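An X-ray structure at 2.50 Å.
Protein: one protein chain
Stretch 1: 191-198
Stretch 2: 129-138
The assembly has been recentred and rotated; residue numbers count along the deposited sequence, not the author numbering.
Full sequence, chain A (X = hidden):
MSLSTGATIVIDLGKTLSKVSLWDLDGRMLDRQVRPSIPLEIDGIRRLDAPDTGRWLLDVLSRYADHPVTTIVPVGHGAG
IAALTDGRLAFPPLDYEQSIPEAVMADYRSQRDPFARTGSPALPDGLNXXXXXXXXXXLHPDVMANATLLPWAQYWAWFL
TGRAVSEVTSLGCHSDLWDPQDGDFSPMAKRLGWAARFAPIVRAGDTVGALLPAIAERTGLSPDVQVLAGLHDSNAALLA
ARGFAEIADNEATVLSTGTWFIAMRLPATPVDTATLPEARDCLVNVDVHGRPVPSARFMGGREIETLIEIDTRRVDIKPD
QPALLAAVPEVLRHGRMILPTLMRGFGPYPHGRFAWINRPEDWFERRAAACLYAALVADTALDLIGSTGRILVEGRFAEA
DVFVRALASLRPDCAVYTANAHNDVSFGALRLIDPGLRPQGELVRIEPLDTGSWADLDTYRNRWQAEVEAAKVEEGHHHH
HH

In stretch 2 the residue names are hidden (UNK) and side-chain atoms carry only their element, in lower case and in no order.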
ATOM      1  N   ARG A 191       0.559 -25.828  -8.374  1.00 25.43           N
ATOM      2  CA  ARG A 191       1.415 -26.711  -9.157  1.00 27.87           C
ATOM      3  C   ARG A 191       2.716 -27.071  -8.431  1.00 28.92           C
ATOM      4  O   ARG A 191       3.104 -28.243  -8.366  1.00 25.04           O
ATOM      5  CB  ARG A 191       1.749 -26.018 -10.477  1.00 29.38           C
ATOM      6  CG  ARG A 191       1.680 -26.899 -11.695  1.00 29.89           C
ATOM      7  CD  ARG A 191       2.194 -26.144 -12.909  1.00 32.31           C
ATOM      8  NE  ARG A 191       3.578 -25.712 -12.727  1.00 33.62           N
ATOM      9  CZ  ARG A 191       3.975 -24.446 -12.724  1.00 32.31           C
ATOM     10  NH1 ARG A 191       3.096 -23.469 -12.902  1.00 33.27           N
ATOM     11  NH2 ARG A 191       5.254 -24.155 -12.549  1.00 33.36           N
ATOM     12  N   LEU A 192       3.389 -26.053  -7.896  1.00 27.43           N
ATOM     13  CA  LEU A 192       4.686 -26.223  -7.248  1.00 25.30           C
ATOM     14  C   LEU A 192       4.572 -26.820  -5.849  1.00 26.57           C
ATOM     15  O   LEU A 192       5.580 -27.139  -5.220  1.00 28.24           O
ATOM     16  CB  LEU A 192       5.414 -24.881  -7.168  1.00 25.74           C
ATOM     17  CG  LEU A 192       5.838 -24.226  -8.483  1.00 28.39           C
ATOM     18  CD1 LEU A 192       6.329 -22.812  -8.224  1.00 26.08           C
ATOM     19  CD2 LEU A 192       6.906 -25.052  -9.191  1.00 26.73           C
ATOM     20  N   GLY A 193       3.347 -26.961  -5.357  1.00 27.50           N
ATOM     21  CA  GLY A 193       3.136 -27.465  -4.014  1.00 26.03           C
ATOM     22  C   GLY A 193       3.285 -26.382  -2.959  1.00 27.78           C
ATOM     23  O   GLY A 193       3.292 -26.670  -1.763  1.00 28.52           O
ATOM     24  N   TRP A 194       3.404 -25.131  -3.397  1.00 26.60           N
ATOM     25  CA  TRP A 194       3.520 -24.012  -2.466  1.00 27.40           C
ATOM     26  C   TRP A 194       2.214 -23.764  -1.715  1.00 27.29           C
ATOM     27  O   TRP A 194       2.219 -23.516  -0.507  1.00 25.45           O
ATOM     28  CB  TRP A 194       3.963 -22.737  -3.189  1.00 26.64           C
ATOM     29  CG  TRP A 194       5.396 -22.771  -3.658  1.00 29.20           C
ATOM     30  CD1 TRP A 194       6.333 -23.722  -3.372  1.00 28.55           C
ATOM     31  CD2 TRP A 194       6.058 -21.787  -4.467  1.00 27.95           C
ATOM     32  NE1 TRP A 194       7.532 -23.400  -3.966  1.00 28.75           N
ATOM     33  CE2 TRP A 194       7.390 -22.216  -4.641  1.00 28.36           C
ATOM     34  CE3 TRP A 194       5.652 -20.589  -5.064  1.00 25.81           C
ATOM     35  CZ2 TRP A 194       8.317 -21.492  -5.388  1.00 27.88           C
ATOM     36  CZ3 TRP A 194       6.573 -19.871  -5.804  1.00 26.47           C
ATOM     37  CH2 TRP A 194       7.891 -20.326  -5.960  1.00 26.59           C
ATOM     38  N   ALA A 195       1.099 -23.836  -2.434  1.00 25.75           N
ATOM     39  CA  ALA A 195      -0.211 -23.577  -1.843  1.00 26.52           C
ATOM     40  C   ALA A 195      -0.500 -24.512  -0.675  1.00 25.48           C
ATOM     41  O   ALA A 195      -1.159 -24.129   0.290  1.00 24.98           O
ATOM     42  CB  ALA A 195      -1.303 -23.694  -2.898  1.00 26.47           C
ATOM     43  N   ALA A 196       0.009 -25.736  -0.764  1.00 26.48           N
ATOM     44  CA  ALA A 196      -0.228 -26.739   0.266  1.00 26.98           C
ATOM     45  C   ALA A 196       0.560 -26.457   1.544  1.00 26.32           C
ATOM     46  O   ALA A 196       0.234 -26.982   2.611  1.00 27.66           O
ATOM     47  CB  ALA A 196       0.100 -28.130  -0.267  1.00 26.74           C
ATOM     48  N   ARG A 197       1.597 -25.632   1.434  1.00 25.47           N
ATOM     49  CA  ARG A 197       2.438 -25.305   2.583  1.00 27.21           C
ATOM     50  C   ARG A 197       1.865 -24.177   3.445  1.00 27.23           C
ATOM     51  O   ARG A 197       2.273 -24.006   4.593  1.00 28.38           O
ATOM     52  CB  ARG A 197       3.840 -24.912   2.124  1.00 26.73           C
ATOM     53  CG  ARG A 197       4.570 -25.962   1.307  1.00 28.11           C
ATOM     54  CD  ARG A 197       5.913 -25.404   0.852  1.00 29.37           C
ATOM     55  NE  ARG A 197       6.631 -26.296  -0.051  1.00 34.01           N
ATOM     56  CZ  ARG A 197       7.777 -25.979  -0.648  1.00 35.67           C
ATOM     57  NH1 ARG A 197       8.329 -24.788  -0.440  1.00 32.08           N
ATOM     58  NH2 ARG A 197       8.371 -26.848  -1.456  1.00 35.41           N
ATOM     59  N   PHE A 198       0.930 -23.410   2.893  1.00 24.29           N
ATOM     60  CA  PHE A 198       0.381 -22.247   3.594  1.00 26.67           C
ATOM     61  C   PHE A 198      -0.575 -22.576   4.744  1.00 26.10           C
ATOM     62  O   PHE A 198      -1.400 -23.487   4.653  1.00 26.21           O
ATOM     63  CB  PHE A 198      -0.295 -21.290   2.605  1.00 24.81           C
ATOM     64  CG  PHE A 198       0.650 -20.305   1.979  1.00 25.33           C
ATOM     65  CD1 PHE A 198       0.844 -19.058   2.548  1.00 25.17           C
ATOM     66  CD2 PHE A 198       1.353 -20.629   0.829  1.00 24.64           C
ATOM     67  CE1 PHE A 198       1.714 -18.150   1.982  1.00 23.51           C
ATOM     68  CE2 PHE A 198       2.228 -19.724   0.257  1.00 22.98           C
ATOM     69  CZ  PHE A 198       2.409 -18.480   0.837  1.00 21.76           C
ATOM     70  N   UNK A 129       6.537 -12.431  -3.753  1.00 22.12           N
ATOM     71  CA  UNK A 129       6.863 -13.455  -2.766  1.00 23.84           C
ATOM     72  C   UNK A 129       7.307 -14.757  -3.444  1.00 24.09           C
ATOM     73  O   UNK A 129       8.215 -15.441  -2.964  1.00 25.18           O
ATOM     74  c   UNK A 129       5.848 -15.056  -1.118  1.00 21.69           C
ATOM     75  c   UNK A 129       4.384 -12.546   0.095  1.00 21.77           C
ATOM     76  c   UNK A 129       5.702 -13.700  -1.788  1.00 22.61           C
ATOM     77  c   UNK A 129       5.665 -12.587  -0.732  1.00 23.59           C
ATOM     78  N   UNK A 130       6.679 -15.078  -4.571  1.00 22.73           N
ATOM     79  CA  UNK A 130       7.048 -16.251  -5.346  1.00 24.55           C
ATOM     80  C   UNK A 130       8.536 -16.323  -5.650  1.00 25.54           C
ATOM     81  O   UNK A 130       9.149 -17.387  -5.547  1.00 25.14           O
ATOM     82  N   UNK A 131       9.122 -15.189  -6.021  1.00 24.68           N
ATOM     83  CA  UNK A 131      10.556 -15.124  -6.296  1.00 24.17           C
ATOM     84  C   UNK A 131      11.382 -15.562  -5.092  1.00 24.09           C
ATOM     85  O   UNK A 131      12.366 -16.285  -5.234  1.00 24.68           O
ATOM     86  c   UNK A 131      10.960 -13.710  -6.713  1.00 24.30           C
ATOM     87  o   UNK A 131      10.257 -13.301  -7.870  1.00 23.77           O
ATOM     88  N   UNK A 132      10.984 -15.113  -3.906  1.00 24.58           N
ATOM     89  CA  UNK A 132      11.663 -15.501  -2.676  1.00 25.51           C
ATOM     90  C   UNK A 132      11.552 -17.005  -2.464  1.00 25.90           C
ATOM     91  O   UNK A 132      12.553 -17.683  -2.249  1.00 26.10           O
ATOM     92  c   UNK A 132      11.058 -14.773  -1.477  1.00 26.02           C
ATOM     93  c   UNK A 132      11.100 -13.267  -1.560  1.00 25.71           C
ATOM     94  n   UNK A 132      11.033 -13.250   0.850  1.00 27.50           N
ATOM     95  c   UNK A 132      10.681 -12.619  -0.262  1.00 25.73           C
ATOM     96  o   UNK A 132      10.041 -11.569  -0.257  1.00 26.22           O
ATOM     97  N   UNK A 133      10.323 -17.510  -2.521  1.00 24.87           N
ATOM     98  CA  UNK A 133      10.051 -18.938  -2.404  1.00 26.39           C
ATOM     99  C   UNK A 133      10.883 -19.736  -3.399  1.00 28.20           C
ATOM    100  O   UNK A 133      11.540 -20.708  -3.029  1.00 28.47           O
ATOM    101  c   UNK A 133       8.561 -19.221  -2.619  1.00 25.43           C
ATOM    102  c   UNK A 133       7.686 -19.338  -1.368  1.00 25.95           C
ATOM    103  c   UNK A 133       8.297 -18.604  -0.190  1.00 24.13           C
ATOM    104  c   UNK A 133       6.257 -18.863  -1.636  1.00 25.10           C
ATOM    105  N   UNK A 134      10.853 -19.317  -4.662  1.00 26.78           N
ATOM    106  CA  UNK A 134      11.616 -19.986  -5.712  1.00 27.98           C
ATOM    107  C   UNK A 134      13.071 -20.152  -5.294  1.00 28.17           C
ATOM    108  O   UNK A 134      13.617 -21.254  -5.317  1.00 27.97           O
ATOM    109  c   UNK A 134      11.176 -22.698 -11.048  1.00 30.98           C
ATOM    110  c   UNK A 134      12.215 -19.843  -8.171  1.00 30.01           C
ATOM    111  c   UNK A 134      12.407 -22.103 -11.000  1.00 31.23           C
ATOM    112  c   UNK A 134      11.545 -19.181  -7.008  1.00 28.02           C
ATOM    113  c   UNK A 134      10.177 -22.382 -10.118  1.00 29.44           C
ATOM    114  c   UNK A 134      11.645 -20.825  -9.044  1.00 30.09           C
ATOM    115  n   UNK A 134      13.746 -20.417  -9.709  1.00 30.59           N
ATOM    116  c   UNK A 134      12.631 -21.163  -9.991  1.00 32.13           C
ATOM    117  c   UNK A 134      13.491 -19.629  -8.617  1.00 29.85           C
ATOM    118  c   UNK A 134      10.398 -21.454  -9.115  1.00 29.17           C
ATOM    119  N   UNK A 135      13.687 -19.040  -4.912  1.00 27.77           N
ATOM    120  CA  UNK A 135      15.076 -19.033  -4.476  1.00 28.49           C
ATOM    121  C   UNK A 135      15.256 -19.903  -3.242  1.00 29.86           C
ATOM    122  O   UNK A 135      16.079 -20.814  -3.231  1.00 30.75           O
ATOM    123  c   UNK A 135      18.204 -14.415  -2.102  1.00 34.57           C
ATOM    124  c   UNK A 135      17.250 -15.251  -2.654  1.00 33.09           C
ATOM    125  c   UNK A 135      15.525 -17.600  -4.189  1.00 29.80           C
ATOM    126  c   UNK A 135      17.677 -16.381  -3.359  1.00 34.43           C
ATOM    127  c   UNK A 135      19.573 -14.686  -2.241  1.00 34.31           C
ATOM    128  c   UNK A 135      17.969 -18.258  -4.543  1.00 31.95           C
ATOM    129  c   UNK A 135      20.019 -15.782  -2.926  1.00 32.36           C
ATOM    130  c   UNK A 135      19.060 -16.625  -3.483  1.00 33.38           C
ATOM    131  c   UNK A 135      16.997 -17.443  -4.036  1.00 32.11           C
ATOM    132  n   UNK A 135      19.210 -17.779  -4.207  1.00 32.55           N
ATOM    133  N   UNK A 136      14.470 -19.625  -2.207  1.00 31.01           N
ATOM    134  CA  UNK A 136      14.532 -20.391  -0.966  1.00 31.75           C
ATOM    135  C   UNK A 136      14.485 -21.904  -1.193  1.00 31.07           C
ATOM    136  O   UNK A 136      15.102 -22.665  -0.451  1.00 33.37           O
ATOM    137  c   UNK A 136      13.415 -19.960  -0.013  1.00 30.62           C
ATOM    138  c   UNK A 136      14.848 -18.738   1.639  1.00 32.74           C
ATOM    139  c   UNK A 136      13.654 -18.629   0.701  1.00 30.74           C
ATOM    140  c   UNK A 136      12.413 -18.190   1.456  1.00 28.58           C
ATOM    141  N   UNK A 137      13.750 -22.336  -2.211  1.00 29.87           N
ATOM    142  CA  UNK A 137      13.660 -23.756  -2.531  1.00 31.25           C
ATOM    143  C   UNK A 137      15.031 -24.312  -2.910  1.00 34.54           C
ATOM    144  O   UNK A 137      15.272 -25.513  -2.793  1.00 36.33           O
ATOM    145  c   UNK A 137      11.233 -24.245  -3.131  1.00 32.03           C
ATOM    146  o   UNK A 137      11.071 -24.475  -1.913  1.00 31.71           O
ATOM    147  c   UNK A 137      12.648 -24.008  -3.653  1.00 30.60           C
ATOM    148  o   UNK A 137      10.280 -24.211  -3.941  1.00 31.30           O
ATOM    149  N   UNK A 138      15.925 -23.431  -3.354  1.00 33.22           N
ATOM    150  CA  UNK A 138      17.290 -23.818  -3.706  1.00 32.18           C
ATOM    151  C   UNK A 138      18.225 -23.800  -2.499  1.00 34.47           C
ATOM    152  O   UNK A 138      18.995 -24.737  -2.291  1.00 33.69           O
ATOM    153  n   UNK A 138      19.367 -22.042  -6.848  1.00 37.66           N
ATOM    154  o   UNK A 138      18.054 -22.927  -8.445  1.00 43.12           O
ATOM    155  c   UNK A 138      18.275 -22.685  -7.257  1.00 40.22           C
ATOM    156  c   UNK A 138      17.857 -22.896  -4.785  1.00 33.45           C
ATOM    157  c   UNK A 138      17.304 -23.127  -6.176  1.00 35.19           C
TER

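Position 129 carries four carbons, forked at the first, with one arm two carbons long. Branching at CB with unequal arms identifies Ile129. Ile129 CG2 comes no nearer to stretch 1 than 5.2 Å, from Phe198 CZ, so the side chain makes no contact there.

Position 130 has no side-chain atoms, and its backbone O lies 3.2 Å from Trp194 CH2. It is therefore Gly130. An ideal CB built here would lie 3.7 Å from Trp194 CZ3, so the indole passes close to bare backbone. Gly130 O already accepts from the backbone N of position 134 at 2.7 Å.

Position 131 shows one carbon followed by one oxygen, unbranched. This is a hydroxymethyl group, hence Ser131; its CA-to-CB bond points away from stretch 1.

Position 132 has three carbons, the third carrying one oxygen and one nitrogen. A carboxamide whose carbon is the third means Gln132, whose end leads away from stretch 1.

Position 133 has four carbons forked at the second, and its CA-to-CB bond points toward stretch 1. The CB lies 3.6 Å from Trp194 CH2. Branching one carbon later than in Ile129 gives Leu133. Its CB sits 3.5 Å from the centroid of the six-membered ring of Trp194 and 11° off the ring normal, a CH-pi contact over the face. Both chi angles, -96° and 24°, fall between rotamer wells.

Position 134 consists of one carbon followed by fused five- and six-membered rings holding eight carbons and one nitrogen. Its backbone N is 3.4 Å from Trp194 CH2, and its CB is 4.0 Å from that same atom. Only an indole fits, so this is Trp134. At the edge of its ring, Trp134 CZ3 lies 4.3 Å from Leu192 CD1, a looser apolar contact.

Position 135 repeats the fused-ring composition and is Trp135, but its CA-to-CB bond points away and its side chain makes no contact with stretch 1.

Position 136 again has four carbons forked at the second: Leu136, with chi angles m and t, beyond reach of stretch 1.

Position 137 has two carbons, the second carrying two oxygens, and its CA-to-CB bond points toward stretch 1. One oxygen lies 2.9 Å from Trp194 NE1, the other 3.1 Å from Arg197 NH1. A carboxylate on so short a stem is Asp137.

Position 138 has three carbons ending in one oxygen and one nitrogen, which gives Gln138; it is exposed and does not reach stretch 1.

The contact, burying 365 Å² in total, is centred on Trp194, which packs across about two turns of the helix, from Gly130 to Asp137, and is held by one hydrogen bond. Trp194 NE1 donates to Asp137 OD2 (2.9 Å, 155°), with the acceptor near the indole plane, while Leu133 covers a ring face. Arg197 NH1 donates to Asp137 OD1 (3.1 Å, 168°) in a salt bridge, also near the guanidinium plane. Each carboxylate oxygen thus serves a different donor, tying both residues to the helix.

Stretch 2 (129-138) IGSQLWWLDQ
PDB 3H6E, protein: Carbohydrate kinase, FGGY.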